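Local coordinates for protein ecdysteroid-phosphate phosphatase (Bombyx mori, PDB 3C7T) that releases active ecdysteroids by hydrolysing their phosphates, ecdysone 22-phosphate above all, and also acts as a protein tyrosine phosphatase, through its histidine phosphatase domain, at residues Y33-L38 and L60-W65; P89-V94 and D131-I136; G99-L104 and V110-E115; P151-D156 and G169-Q174; E164-G169 and L196-G201. All coordinates share one frame; numbering follows the deposited sequence.

Interaction 1: Y33-L38 and L60-W65; sequences YVRKDL and LTRLGW
The backbone carbonyl of L38 and the side chain of R62 make the direct contact here: L38 O lies 3.4 Å from R62 CG, with no hydrogen bond between the segments. R62 is bent at both chi2 and chi3 (-63° and -60°), which curls the chain and brings NH1 to the water bound to L38 O. Water does the polar work. That molecule donates to L38 O at 2.6 Å and accepts from R35 NH1 at 2.8 Å and from R62 NH1 at 3.1 Å, lying in the plane of the R35 guanidinium at its edge. As for charge, R35 NH1 and R62 NH1 stay 4.4 Å apart, and R62 NH1 also forms a salt bridge with E73 of the second subunit, which probably eases their repulsion. Within 60-65, T61 OG1 accepts from G64 N at 2.9 Å. The result is an N-capped start of helix 62-77, joined through water to the loop after strand 32-33, at the dimer interface of this histidine phosphatase domain.

Interaction 2: P89-V94 and D131-I136; sequences PALRCV and DFMTPI. With WO4 (tungstate(VI)ion), chain E.
P89 lies on the F132 ring. Following the phenylalanine outward, CB leads to CG with CG anti to the carbonyl carbon (chi1 -63°), and this swings the ring towards the proline. CG has P89 O and P89 CB at similar range; CD1 comes closest, 3.5 Å from P89 O; CE1 reaches A90 N at 3.9 Å; and the far rim, CE2 and CZ, meets P89 CG. The last is a CH-pi contact: P89 CG sits 3.9 Å from the centroid of the F132 ring, only 13° off the ring normal. Separately, L91 CD1 touches M133 SD at 4.0 Å. Two waters bridge the backbones, both donating to P89 O; one also donates to M133 O, the other accepts from M133 N. With an alanine in place of F132, the P89 ring would probably lose its aromatic partner and a gap would open beside it. In the first turn of the helix, R92 turns to the ligand instead: its guanidinium presents an edge to the tungstate, NE and NH2 both donating to O4, at 2.7 Å from R92 NE and 2.8 Å from R92 NH2. R11, R15, H192, A193 and K224 also bond the anion. With the 131-136 segment packed behind it, the start of helix 91-104 thus forms part of the tungstate-binding pocket, which probably receives the substrate phosphate as in other histidine phosphatases.

Interaction 3: G99-L104 and V110-E115; sequences GFLDGL and VKIKVE
L101 reaches from its helix to meet V110 and I112, and its two methyls divide the work. CD2 goes to the valine, 3.9 Å from V110 CG1. CD1 goes to the isoleucine, 3.7 Å from I112 CG1, and it also rests 3.7 Å from the backbone V110 O. The leucine therefore spans two residues of the other segment separated by K111. Both partners are turned to receive it: V110 carries CG1 anti to its own nitrogen (chi1 -178°), while I112 holds CG1 beside its nitrogen (chi1 -58°), which brings the end of that side chain nearer the helix. V85 lies under L101 and V110 alike, and A87 meets I112, so strand 84-87 takes part in the same apolar layer. This is the return half of the beta-alpha-beta unit made of strand 84-87, helix 91-104 and strand 112-114. No hydrogen bond crosses between the two segments, so the helix is held against the strand here by the fit of branched aliphatic groups, without directional polar bonds.

Interaction 4: P151-D156 and G169-Q174; sequences PYVEMD and GEVAMQ
The ring of Y152 approaches A172 at a slant, neither squarely by a face nor by an edge, along the side that carries CD2 and CE2. CD2 is the nearer of the two, 3.7 Å from A172 O, with CE2 at 3.9 Å from A172 O. With CG beside the backbone N (chi1 -62°), the ring runs past the helix backbone, and CB comes within 4.1 Å of A172 CA. Its hydroxyl goes further along the same helix, where Y152 OH is hydrogen-bonded to D179, and A175 also touches the tyrosine. Next door V153 uses a single methyl: CG2 lies 4.1 Å from V171 CG1 and 4.4 Å from A172 CB, the two valine side chains meeting at a slant. A172 is thus met by both neighbours, the tyrosine lying along its CA and carbonyl as well as its methyl, the valine meeting the methyl. No hydrogen bond links the two segments. The 151-156 backbone has polar support from another quarter, since E115 accepts from Y152 N through OE1 and from V153 N through OE2. On the helix, M173 points away from the loop and packs on T195, Q198, M199 and A202 of helix 193-204. Helix 162-179 is therefore sandwiched between this irregular connection and helix 193-204 in the alpha/beta histidine phosphatase fold.

Interaction 5: E164-G169 and L196-G201; sequences EFFKRG and LDQMVG
Q198 sets its amide against the CZ end of the F165 ring, at a slant, with NE2 3.4 Å from F165 CZ and the ring and amide planes 33° apart. The two side chains cross at about a right angle. Lower down the glutamine, CG meets the other aromatic, lying 4.1 Å from F166 CE1; that ring stands nearly perpendicular to the amide, at 84°. Q198 is extended beyond CG, which carries NE2 across to the opposite helix, 3.7 Å from G169 CA. A beta carbon at G169 would clash with NE2, so the bare glycine makes room for it. The amide bonds to that helix through water: one molecule accepts from Q198 NE2 at 2.8 Å and donates to F166 O at 2.7 Å. With a leucine in place of Q198, the water would probably lose its donor and F166 O its bridge to the other helix. The short helix segments cross at -69°, their axes 10.5 Å apart at closest approach. F166 stacks on Y216 and F165 meets F121, so the glutamine enters an aromatic cluster. Its buried amide nitrogen thus donates to a water while its carbons pack on rings, a polar link set within an otherwise apolar helix crossing.

How the interactions relate
From the N terminus, interaction 1 closes first, bringing the loop after strand 32-33 to the start of helix 62-77. Interaction 2 opens next, and the long loop it closes encloses interaction 3; both use helix 91-104, and P89 and V94 of one pack on V114 of the other. Interactions 4 and 5 come last and cross, sharing G169 on helix 162-179. Direct touches join the rest: L60 and W65 tie interaction 1 to helix 91-104, E115 of interaction 3 packs on A172 of interaction 4, and F132 meets M155. Interactions 1 and 5 sit on opposite sides of the chain's centre, yet both touch the second subunit.

Interaction 1: Y33-L38 and L60-W65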
# COMPACT_ATOMS: atom_id res chain seq x y z
N TYR A 33 2.15 20.88 10.90
CA TYR A 33 2.38 19.46 10.56
C TYR A 33 3.54 19.31 9.59
O TYR A 33 3.58 19.99 8.57
CB TYR A 33 1.12 18.86 9.95
CG TYR A 33 1.30 17.46 9.40
CD1 TYR A 33 1.50 16.37 10.27
CD2 TYR A 33 1.27 17.21 8.02
CE1 TYR A 33 1.68 15.08 9.77
CE2 TYR A 33 1.44 15.92 7.51
CZ TYR A 33 1.65 14.86 8.39
OH TYR A 33 1.81 13.59 7.90
N VAL A 34 4.48 18.42 9.92
CA VAL A 34 5.57 18.06 9.00
C VAL A 34 5.43 16.56 8.74
O VAL A 34 5.35 15.79 9.69
CB VAL A 34 6.97 18.31 9.62
CG1 VAL A 34 8.07 17.73 8.73
CG2 VAL A 34 7.20 19.83 9.93
N ARG A 35 5.39 16.14 7.48
CA ARG A 35 5.34 14.70 7.20
C ARG A 35 6.70 14.08 7.55
O ARG A 35 7.74 14.45 6.98
CB ARG A 35 5.01 14.44 5.73
CG ARG A 35 4.78 12.95 5.42
CD ARG A 35 4.64 12.72 3.94
NE ARG A 35 5.87 13.03 3.20
CZ ARG A 35 6.19 12.50 2.01
NH1 ARG A 35 5.41 11.58 1.44
NH2 ARG A 35 7.32 12.87 1.42
N LYS A 36 6.71 13.13 8.48
CA LYS A 36 7.96 12.51 8.88
C LYS A 36 8.11 11.03 8.46
O LYS A 36 9.08 10.37 8.85
CB LYS A 36 8.15 12.67 10.38
CG LYS A 36 8.28 14.17 10.72
CD LYS A 36 9.16 14.43 11.88
CE LYS A 36 9.22 15.92 12.12
NZ LYS A 36 9.40 16.15 13.58
N ASP A 37 7.14 10.54 7.68
CA ASP A 37 7.16 9.16 7.21
C ASP A 37 6.42 9.12 5.89
O ASP A 37 5.43 9.84 5.72
CB ASP A 37 6.45 8.25 8.22
CG ASP A 37 6.69 6.75 7.93
OD1 ASP A 37 7.74 6.22 8.32
OD2 ASP A 37 5.80 6.10 7.32
N LEU A 38 6.85 8.26 4.97
CA LEU A 38 6.19 8.21 3.64
C LEU A 38 4.77 7.70 3.70
O LEU A 38 3.99 8.00 2.81
CB LEU A 38 6.99 7.39 2.63
CG LEU A 38 8.38 7.90 2.31
CD1 LEU A 38 9.01 6.87 1.37
CD2 LEU A 38 8.29 9.29 1.65
N LEU A 60 -6.50 8.18 7.70
CA LEU A 60 -5.87 6.98 7.12
C LEU A 60 -4.41 7.25 6.79
O LEU A 60 -4.05 8.37 6.49
CB LEU A 60 -6.54 6.61 5.79
CG LEU A 60 -8.02 6.25 5.74
CD1 LEU A 60 -8.38 5.95 4.28
CD2 LEU A 60 -8.30 5.03 6.65
N THR A 61 -3.61 6.18 6.79
CA THR A 61 -2.25 6.21 6.25
C THR A 61 -2.38 6.28 4.72
O THR A 61 -3.48 6.11 4.17
CB THR A 61 -1.51 4.92 6.59
OG1 THR A 61 -2.25 3.81 6.09
CG2 THR A 61 -1.37 4.81 8.13
N ARG A 62 -1.25 6.52 4.04
CA ARG A 62 -1.20 6.40 2.57
C ARG A 62 -1.68 5.03 2.13
O ARG A 62 -2.46 4.91 1.17
CB ARG A 62 0.21 6.72 2.02
CG ARG A 62 0.68 8.20 2.19
CD ARG A 62 -0.19 9.20 1.44
NE ARG A 62 -0.20 8.95 -0.01
CZ ARG A 62 0.70 9.40 -0.88
NH1 ARG A 62 1.73 10.10 -0.47
NH2 ARG A 62 0.58 9.10 -2.18
N LEU A 63 -1.23 3.99 2.83
CA LEU A 63 -1.63 2.62 2.50
C LEU A 63 -3.15 2.49 2.67
O LEU A 63 -3.80 1.81 1.91
CB LEU A 63 -0.93 1.63 3.42
CG LEU A 63 -1.32 0.17 3.20
CD1 LEU A 63 -1.37 -0.21 1.70
CD2 LEU A 63 -0.40 -0.74 4.00
N GLY A 64 -3.70 3.11 3.71
CA GLY A 64 -5.15 3.03 3.95
C GLY A 64 -5.98 3.57 2.80
O GLY A 64 -6.97 2.97 2.40
N TRP A 65 -5.59 4.73 2.27
CA TRP A 65 -6.17 5.24 1.02
C TRP A 65 -6.03 4.23 -0.12
O TRP A 65 -6.99 3.99 -0.84
CB TRP A 65 -5.48 6.53 0.62
CG TRP A 65 -6.00 7.70 1.33
CD1 TRP A 65 -5.63 8.15 2.57
CD2 TRP A 65 -7.00 8.61 0.86
NE1 TRP A 65 -6.34 9.30 2.89
CE2 TRP A 65 -7.17 9.60 1.85
CE3 TRP A 65 -7.75 8.70 -0.34
CZ2 TRP A 65 -8.09 10.67 1.70
CZ3 TRP A 65 -8.65 9.77 -0.49
CH2 TRP A 65 -8.80 10.74 0.53
O HOH W 1 3.06 10.38 2.30

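Interaction 2: P89-V94 and D131-I136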
# COMPACT_ATOMS: atom_id res chain seq x y z
N PRO A 89 -19.22 9.09 10.40
CA PRO A 89 -18.60 10.42 10.40
C PRO A 89 -17.12 10.45 10.84
O PRO A 89 -16.49 11.52 10.78
CB PRO A 89 -19.50 11.21 11.36
CG PRO A 89 -20.04 10.19 12.28
CD PRO A 89 -20.20 8.93 11.49
N ALA A 90 -16.57 9.30 11.28
CA ALA A 90 -15.13 9.19 11.60
C ALA A 90 -14.31 9.53 10.37
O ALA A 90 -14.63 9.05 9.26
CB ALA A 90 -14.79 7.77 12.09
N LEU A 91 -13.24 10.30 10.56
CA LEU A 91 -12.44 10.75 9.42
C LEU A 91 -11.91 9.58 8.60
O LEU A 91 -11.88 9.66 7.36
CB LEU A 91 -11.26 11.62 9.84
CG LEU A 91 -10.34 12.02 8.70
CD1 LEU A 91 -11.08 12.86 7.62
CD2 LEU A 91 -9.05 12.72 9.24
N ARG A 92 -11.50 8.51 9.28
CA ARG A 92 -10.99 7.31 8.56
C ARG A 92 -12.03 6.70 7.61
O ARG A 92 -11.68 6.17 6.54
CB ARG A 92 -10.48 6.27 9.57
CG ARG A 92 -11.55 5.80 10.55
CD ARG A 92 -10.93 4.91 11.61
NE ARG A 92 -11.79 4.48 12.71
CZ ARG A 92 -12.05 5.19 13.83
NH1 ARG A 92 -11.59 6.44 13.98
NH2 ARG A 92 -12.81 4.65 14.78
N CYS A 93 -13.29 6.80 7.98
CA CYS A 93 -14.38 6.23 7.17
C CYS A 93 -14.69 7.12 5.97
O CYS A 93 -14.87 6.63 4.84
CB CYS A 93 -15.63 5.98 8.02
SG CYS A 93 -15.29 4.97 9.49
N VAL A 94 -14.77 8.43 6.20
CA VAL A 94 -14.97 9.36 5.08
C VAL A 94 -13.79 9.30 4.09
O VAL A 94 -13.99 9.31 2.86
CB VAL A 94 -15.21 10.81 5.57
CG1 VAL A 94 -15.55 11.70 4.37
CG2 VAL A 94 -16.36 10.84 6.59
N ASP A 131 -14.57 13.92 18.15
CA ASP A 131 -14.29 15.15 17.44
C ASP A 131 -14.44 14.82 15.96
O ASP A 131 -13.60 14.10 15.40
CB ASP A 131 -12.87 15.65 17.79
CG ASP A 131 -12.57 17.05 17.24
OD1 ASP A 131 -12.84 17.31 16.04
OD2 ASP A 131 -12.07 17.89 18.02
N PHE A 132 -15.52 15.29 15.34
CA PHE A 132 -15.78 15.04 13.92
C PHE A 132 -15.52 16.28 13.08
O PHE A 132 -15.81 17.41 13.53
CB PHE A 132 -17.22 14.56 13.68
CG PHE A 132 -17.54 13.25 14.34
CD1 PHE A 132 -16.69 12.15 14.21
CD2 PHE A 132 -18.69 13.10 15.10
CE1 PHE A 132 -16.98 10.95 14.83
CE2 PHE A 132 -19.00 11.88 15.72
CZ PHE A 132 -18.14 10.81 15.58
N MET A 133 -14.99 16.08 11.88
CA MET A 133 -14.87 17.21 10.94
C MET A 133 -16.23 17.45 10.31
O MET A 133 -16.96 16.50 10.03
CB MET A 133 -13.80 16.96 9.88
CG MET A 133 -12.36 17.04 10.41
SD MET A 133 -11.07 16.52 9.24
CE MET A 133 -11.08 17.86 8.06
N THR A 134 -16.57 18.72 10.12
CA THR A 134 -17.86 19.07 9.54
C THR A 134 -17.84 18.74 8.05
O THR A 134 -16.76 18.71 7.46
CB THR A 134 -18.14 20.58 9.71
OG1 THR A 134 -17.10 21.33 9.06
CG2 THR A 134 -18.15 20.95 11.18
N PRO A 135 -19.02 18.46 7.45
CA PRO A 135 -19.12 18.37 5.98
C PRO A 135 -18.40 19.52 5.24
O PRO A 135 -17.70 19.26 4.27
CB PRO A 135 -20.63 18.40 5.74
CG PRO A 135 -21.19 17.72 6.97
CD PRO A 135 -20.30 18.15 8.10
N ILE A 136 -18.53 20.76 5.70
CA ILE A 136 -17.74 21.84 5.08
C ILE A 136 -16.21 21.67 5.21
O ILE A 136 -15.49 21.88 4.23
CB ILE A 136 -18.20 23.27 5.50
CG1 ILE A 136 -17.26 24.33 4.91
CG2 ILE A 136 -18.31 23.39 7.00
CD1 ILE A 136 -17.86 25.73 4.77
W WO4 E . -12.28 0.41 13.48
O1 WO4 E . -13.13 -0.98 12.44
O2 WO4 E . -12.81 -0.22 15.29
O3 WO4 E . -10.30 0.47 13.66
O4 WO4 E . -13.08 2.20 13.42
O HOH W 2 -17.93 13.82 10.12
O HOH W 3 -14.19 13.53 11.12

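Interaction 3: G99-L104 and V110-E115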
# COMPACT_ATOMS: atom_id res chain seq x y z
N GLY A 99 -11.35 7.31 -1.13
CA GLY A 99 -10.44 6.38 -1.83
C GLY A 99 -11.22 5.37 -2.65
O GLY A 99 -10.89 5.11 -3.81
N PHE A 100 -12.30 4.84 -2.07
CA PHE A 100 -13.13 3.88 -2.78
C PHE A 100 -13.66 4.50 -4.09
O PHE A 100 -13.56 3.92 -5.20
CB PHE A 100 -14.28 3.42 -1.87
CG PHE A 100 -15.30 2.58 -2.56
CD1 PHE A 100 -15.05 1.22 -2.80
CD2 PHE A 100 -16.53 3.12 -2.95
CE1 PHE A 100 -15.98 0.43 -3.44
CE2 PHE A 100 -17.47 2.32 -3.59
CZ PHE A 100 -17.19 0.98 -3.83
N LEU A 101 -14.24 5.70 -3.96
CA LEU A 101 -14.78 6.42 -5.13
C LEU A 101 -13.71 6.77 -6.15
O LEU A 101 -13.98 6.79 -7.36
CB LEU A 101 -15.56 7.68 -4.68
CG LEU A 101 -16.86 7.41 -3.92
CD1 LEU A 101 -17.43 8.72 -3.35
CD2 LEU A 101 -17.89 6.73 -4.79
N ASP A 102 -12.50 7.06 -5.68
CA ASP A 102 -11.38 7.34 -6.59
C ASP A 102 -11.03 6.08 -7.42
O ASP A 102 -10.81 6.16 -8.63
CB ASP A 102 -10.14 7.80 -5.82
CG ASP A 102 -10.28 9.21 -5.23
OD1 ASP A 102 -11.18 9.98 -5.63
OD2 ASP A 102 -9.46 9.55 -4.34
N GLY A 103 -10.98 4.93 -6.76
CA GLY A 103 -10.65 3.66 -7.43
C GLY A 103 -11.74 3.29 -8.42
O GLY A 103 -11.46 2.82 -9.56
N LEU A 104 -12.98 3.51 -8.00
CA LEU A 104 -14.18 3.28 -8.81
C LEU A 104 -14.29 4.20 -10.04
O LEU A 104 -14.98 3.88 -11.01
CB LEU A 104 -15.43 3.42 -7.93
CG LEU A 104 -16.81 2.99 -8.43
CD1 LEU A 104 -16.80 1.52 -8.88
CD2 LEU A 104 -17.87 3.22 -7.37
N VAL A 110 -21.65 11.44 -7.55
CA VAL A 110 -21.77 10.41 -6.51
C VAL A 110 -21.06 10.90 -5.25
O VAL A 110 -19.84 10.90 -5.18
CB VAL A 110 -21.22 9.03 -6.95
CG1 VAL A 110 -21.40 7.98 -5.84
CG2 VAL A 110 -21.89 8.56 -8.25
N LYS A 111 -21.87 11.34 -4.29
CA LYS A 111 -21.39 12.07 -3.13
C LYS A 111 -21.37 11.19 -1.90
O LYS A 111 -22.16 10.25 -1.78
CB LYS A 111 -22.31 13.27 -2.84
CG LYS A 111 -22.45 14.28 -3.97
CD LYS A 111 -21.26 15.23 -4.01
CE LYS A 111 -21.53 16.37 -4.95
NZ LYS A 111 -20.23 16.99 -5.37
N ILE A 112 -20.46 11.50 -0.98
CA ILE A 112 -20.39 10.79 0.29
C ILE A 112 -21.39 11.38 1.28
O ILE A 112 -21.30 12.57 1.63
CB ILE A 112 -18.98 10.86 0.90
CG1 ILE A 112 -17.94 10.29 -0.07
CG2 ILE A 112 -18.93 10.09 2.24
CD1 ILE A 112 -16.54 10.71 0.23
N LYS A 113 -22.33 10.55 1.72
CA LYS A 113 -23.34 10.95 2.68
C LYS A 113 -22.89 10.55 4.08
O LYS A 113 -22.86 9.37 4.41
CB LYS A 113 -24.67 10.27 2.34
CG LYS A 113 -25.23 10.65 0.95
CD LYS A 113 -26.58 9.99 0.69
CE LYS A 113 -26.76 9.61 -0.78
NZ LYS A 113 -26.36 10.70 -1.71
N VAL A 114 -22.56 11.55 4.90
CA VAL A 114 -21.99 11.30 6.23
C VAL A 114 -23.16 11.04 7.17
O VAL A 114 -24.02 11.91 7.39
CB VAL A 114 -21.10 12.48 6.69
CG1 VAL A 114 -20.73 12.36 8.18
CG2 VAL A 114 -19.84 12.55 5.83
N GLU A 115 -23.19 9.81 7.69
CA GLU A 115 -24.32 9.30 8.45
C GLU A 115 -23.85 8.90 9.85
O GLU A 115 -23.19 7.87 10.02
CB GLU A 115 -24.90 8.09 7.73
CG GLU A 115 -26.07 7.45 8.45
CD GLU A 115 -27.09 8.49 8.90
OE1 GLU A 115 -27.68 9.16 8.02
OE2 GLU A 115 -27.27 8.63 10.13

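Interaction 4: P151-D156 and G169-Q174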
# COMPACT_ATOMS: atom_id res chain seq x y z
N PRO A 151 -28.99 13.60 7.72
CA PRO A 151 -28.77 12.27 8.30
C PRO A 151 -30.00 11.65 8.94
O PRO A 151 -30.84 12.37 9.50
CB PRO A 151 -27.71 12.52 9.38
CG PRO A 151 -27.07 13.80 9.01
CD PRO A 151 -28.15 14.62 8.37
N TYR A 152 -30.10 10.32 8.86
CA TYR A 152 -31.17 9.58 9.52
C TYR A 152 -31.09 9.61 11.03
O TYR A 152 -32.12 9.56 11.71
CB TYR A 152 -31.20 8.13 9.05
CG TYR A 152 -31.47 7.99 7.58
CD1 TYR A 152 -32.68 8.43 7.02
CD2 TYR A 152 -30.53 7.40 6.74
CE1 TYR A 152 -32.93 8.31 5.65
CE2 TYR A 152 -30.77 7.27 5.38
CZ TYR A 152 -31.97 7.72 4.85
OH TYR A 152 -32.20 7.58 3.52
N VAL A 153 -29.87 9.67 11.54
CA VAL A 153 -29.61 9.64 12.97
C VAL A 153 -28.80 10.86 13.38
O VAL A 153 -27.77 11.17 12.79
CB VAL A 153 -28.87 8.34 13.42
CG1 VAL A 153 -28.41 8.45 14.86
CG2 VAL A 153 -29.77 7.11 13.24
N GLU A 154 -29.33 11.55 14.38
CA GLU A 154 -28.65 12.60 15.08
C GLU A 154 -28.00 11.90 16.26
O GLU A 154 -28.65 11.11 16.96
CB GLU A 154 -29.70 13.62 15.57
CG GLU A 154 -29.23 14.58 16.66
CD GLU A 154 -28.73 15.90 16.09
OE1 GLU A 154 -29.57 16.71 15.63
OE2 GLU A 154 -27.49 16.11 16.11
N MET A 155 -26.72 12.17 16.51
CA MET A 155 -26.05 11.47 17.59
C MET A 155 -25.21 12.39 18.48
O MET A 155 -24.56 13.32 18.00
CB MET A 155 -25.21 10.33 17.02
CG MET A 155 -24.70 9.34 18.03
SD MET A 155 -23.28 8.52 17.32
CE MET A 155 -22.17 9.91 17.06
N ASP A 156 -25.24 12.13 19.78
CA ASP A 156 -24.52 12.97 20.73
C ASP A 156 -23.19 12.36 21.19
O ASP A 156 -22.78 11.29 20.71
CB ASP A 156 -25.43 13.36 21.90
CG ASP A 156 -25.47 12.32 23.00
OD1 ASP A 156 -25.42 11.11 22.69
OD2 ASP A 156 -25.55 12.73 24.18
N GLY A 169 -27.74 1.90 14.19
CA GLY A 169 -27.21 1.36 12.94
C GLY A 169 -28.29 0.82 12.03
O GLY A 169 -28.28 1.06 10.81
N GLU A 170 -29.22 0.08 12.63
CA GLU A 170 -30.33 -0.53 11.91
C GLU A 170 -31.27 0.52 11.33
O GLU A 170 -31.68 0.40 10.18
CB GLU A 170 -31.08 -1.48 12.85
CG GLU A 170 -32.25 -2.23 12.19
CD GLU A 170 -33.00 -3.06 13.20
OE1 GLU A 170 -32.43 -4.07 13.67
OE2 GLU A 170 -34.15 -2.72 13.53
N VAL A 171 -31.59 1.55 12.11
CA VAL A 171 -32.44 2.66 11.62
C VAL A 171 -31.82 3.28 10.37
O VAL A 171 -32.50 3.42 9.36
CB VAL A 171 -32.69 3.73 12.73
CG1 VAL A 171 -33.18 5.05 12.16
CG2 VAL A 171 -33.70 3.22 13.73
N ALA A 172 -30.52 3.60 10.44
CA ALA A 172 -29.84 4.25 9.32
C ALA A 172 -29.75 3.33 8.10
O ALA A 172 -30.04 3.75 6.99
CB ALA A 172 -28.45 4.74 9.74
N MET A 173 -29.37 2.07 8.32
CA MET A 173 -29.17 1.13 7.22
C MET A 173 -30.47 0.71 6.55
O MET A 173 -30.52 0.60 5.32
CB MET A 173 -28.40 -0.09 7.69
CG MET A 173 -26.92 0.18 7.93
SD MET A 173 -26.07 -1.29 8.55
CE MET A 173 -24.34 -0.79 8.40
N GLN A 174 -31.51 0.49 7.34
CA GLN A 174 -32.82 0.18 6.75
C GLN A 174 -33.42 1.38 6.03
O GLN A 174 -33.96 1.25 4.93
CB GLN A 174 -33.78 -0.35 7.80
CG GLN A 174 -33.32 -1.67 8.42
CD GLN A 174 -34.40 -2.30 9.30
OE1 GLN A 174 -35.29 -1.60 9.80
NE2 GLN A 174 -34.32 -3.61 9.49

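Interaction 5: E164-G169 and L196-G201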
# COMPACT_ATOMS: atom_id res chain seq x y z
N GLU A 164 -29.04 0.45 22.18
CA GLU A 164 -29.17 1.75 21.53
C GLU A 164 -28.23 1.87 20.33
O GLU A 164 -28.59 2.45 19.30
CB GLU A 164 -28.85 2.87 22.53
CG GLU A 164 -29.98 3.13 23.54
CD GLU A 164 -29.52 3.89 24.78
OE1 GLU A 164 -28.29 4.04 25.02
OE2 GLU A 164 -30.41 4.34 25.53
N PHE A 165 -27.04 1.30 20.48
CA PHE A 165 -26.06 1.30 19.39
C PHE A 165 -26.60 0.53 18.19
O PHE A 165 -26.62 1.06 17.08
CB PHE A 165 -24.70 0.75 19.85
CG PHE A 165 -23.86 0.22 18.72
CD1 PHE A 165 -23.28 1.09 17.80
CD2 PHE A 165 -23.65 -1.15 18.57
CE1 PHE A 165 -22.51 0.61 16.74
CE2 PHE A 165 -22.86 -1.64 17.49
CZ PHE A 165 -22.32 -0.76 16.59
N PHE A 166 -27.05 -0.70 18.41
CA PHE A 166 -27.56 -1.48 17.30
C PHE A 166 -28.82 -0.89 16.65
O PHE A 166 -29.03 -1.01 15.45
CB PHE A 166 -27.74 -2.94 17.69
CG PHE A 166 -26.44 -3.71 17.72
CD1 PHE A 166 -25.75 -3.98 16.55
CD2 PHE A 166 -25.93 -4.18 18.92
CE1 PHE A 166 -24.54 -4.70 16.58
CE2 PHE A 166 -24.73 -4.90 18.97
CZ PHE A 166 -24.03 -5.16 17.79
N LYS A 167 -29.64 -0.24 17.46
CA LYS A 167 -30.85 0.40 16.96
C LYS A 167 -30.51 1.55 16.00
O LYS A 167 -31.12 1.66 14.94
CB LYS A 167 -31.70 0.89 18.15
CG LYS A 167 -33.03 1.58 17.80
CD LYS A 167 -33.92 0.70 16.95
CE LYS A 167 -35.31 1.31 16.81
NZ LYS A 167 -36.16 0.54 15.88
N ARG A 168 -29.55 2.39 16.40
CA ARG A 168 -28.95 3.45 15.59
C ARG A 168 -28.59 2.92 14.21
O ARG A 168 -29.04 3.44 13.19
CB ARG A 168 -27.61 3.88 16.22
CG ARG A 168 -27.65 4.94 17.27
CD ARG A 168 -26.45 5.86 17.14
NE ARG A 168 -25.24 5.37 17.79
CZ ARG A 168 -24.13 4.98 17.16
NH1 ARG A 168 -24.05 5.00 15.84
NH2 ARG A 168 -23.08 4.59 17.87
N GLY A 169 -27.74 1.90 14.19
CA GLY A 169 -27.21 1.36 12.94
C GLY A 169 -28.29 0.82 12.03
O GLY A 169 -28.28 1.06 10.81
N LEU A 196 -20.09 -4.51 8.95
CA LEU A 196 -20.41 -5.67 8.12
C LEU A 196 -21.50 -6.53 8.75
O LEU A 196 -22.50 -6.83 8.10
CB LEU A 196 -19.15 -6.49 7.80
CG LEU A 196 -18.25 -5.94 6.67
CD1 LEU A 196 -17.61 -4.58 7.01
CD2 LEU A 196 -17.16 -6.97 6.34
N ASP A 197 -21.32 -6.90 10.03
CA ASP A 197 -22.37 -7.61 10.78
C ASP A 197 -23.66 -6.78 10.98
O ASP A 197 -24.77 -7.33 10.97
CB ASP A 197 -21.86 -8.09 12.14
CG ASP A 197 -21.16 -9.45 12.05
OD1 ASP A 197 -21.09 -10.03 10.94
OD2 ASP A 197 -20.71 -9.95 13.11
N GLN A 198 -23.53 -5.46 11.13
CA GLN A 198 -24.72 -4.58 11.20
C GLN A 198 -25.55 -4.61 9.92
O GLN A 198 -26.81 -4.64 9.94
CB GLN A 198 -24.33 -3.15 11.53
CG GLN A 198 -23.87 -2.95 12.95
CD GLN A 198 -23.49 -1.52 13.19
OE1 GLN A 198 -22.43 -1.07 12.76
NE2 GLN A 198 -24.37 -0.79 13.85
N MET A 199 -24.86 -4.61 8.78
CA MET A 199 -25.55 -4.64 7.49
C MET A 199 -26.32 -5.93 7.29
O MET A 199 -27.48 -5.90 6.86
CB MET A 199 -24.57 -4.45 6.32
CG MET A 199 -25.22 -4.73 4.98
SD MET A 199 -24.10 -4.92 3.59
CE MET A 199 -23.23 -6.44 3.99
N VAL A 200 -25.67 -7.06 7.60
CA VAL A 200 -26.30 -8.37 7.49
C VAL A 200 -27.53 -8.42 8.40
O VAL A 200 -28.62 -8.79 7.95
CB VAL A 200 -25.33 -9.52 7.86
CG1 VAL A 200 -26.07 -10.87 7.92
CG2 VAL A 200 -24.15 -9.57 6.89
N GLY A 201 -27.37 -8.05 9.66
CA GLY A 201 -28.50 -8.01 10.60
C GLY A 201 -29.64 -7.09 10.20
O GLY A 201 -30.81 -7.42 10.42
O HOH W 4 -26.87 -1.93 14.04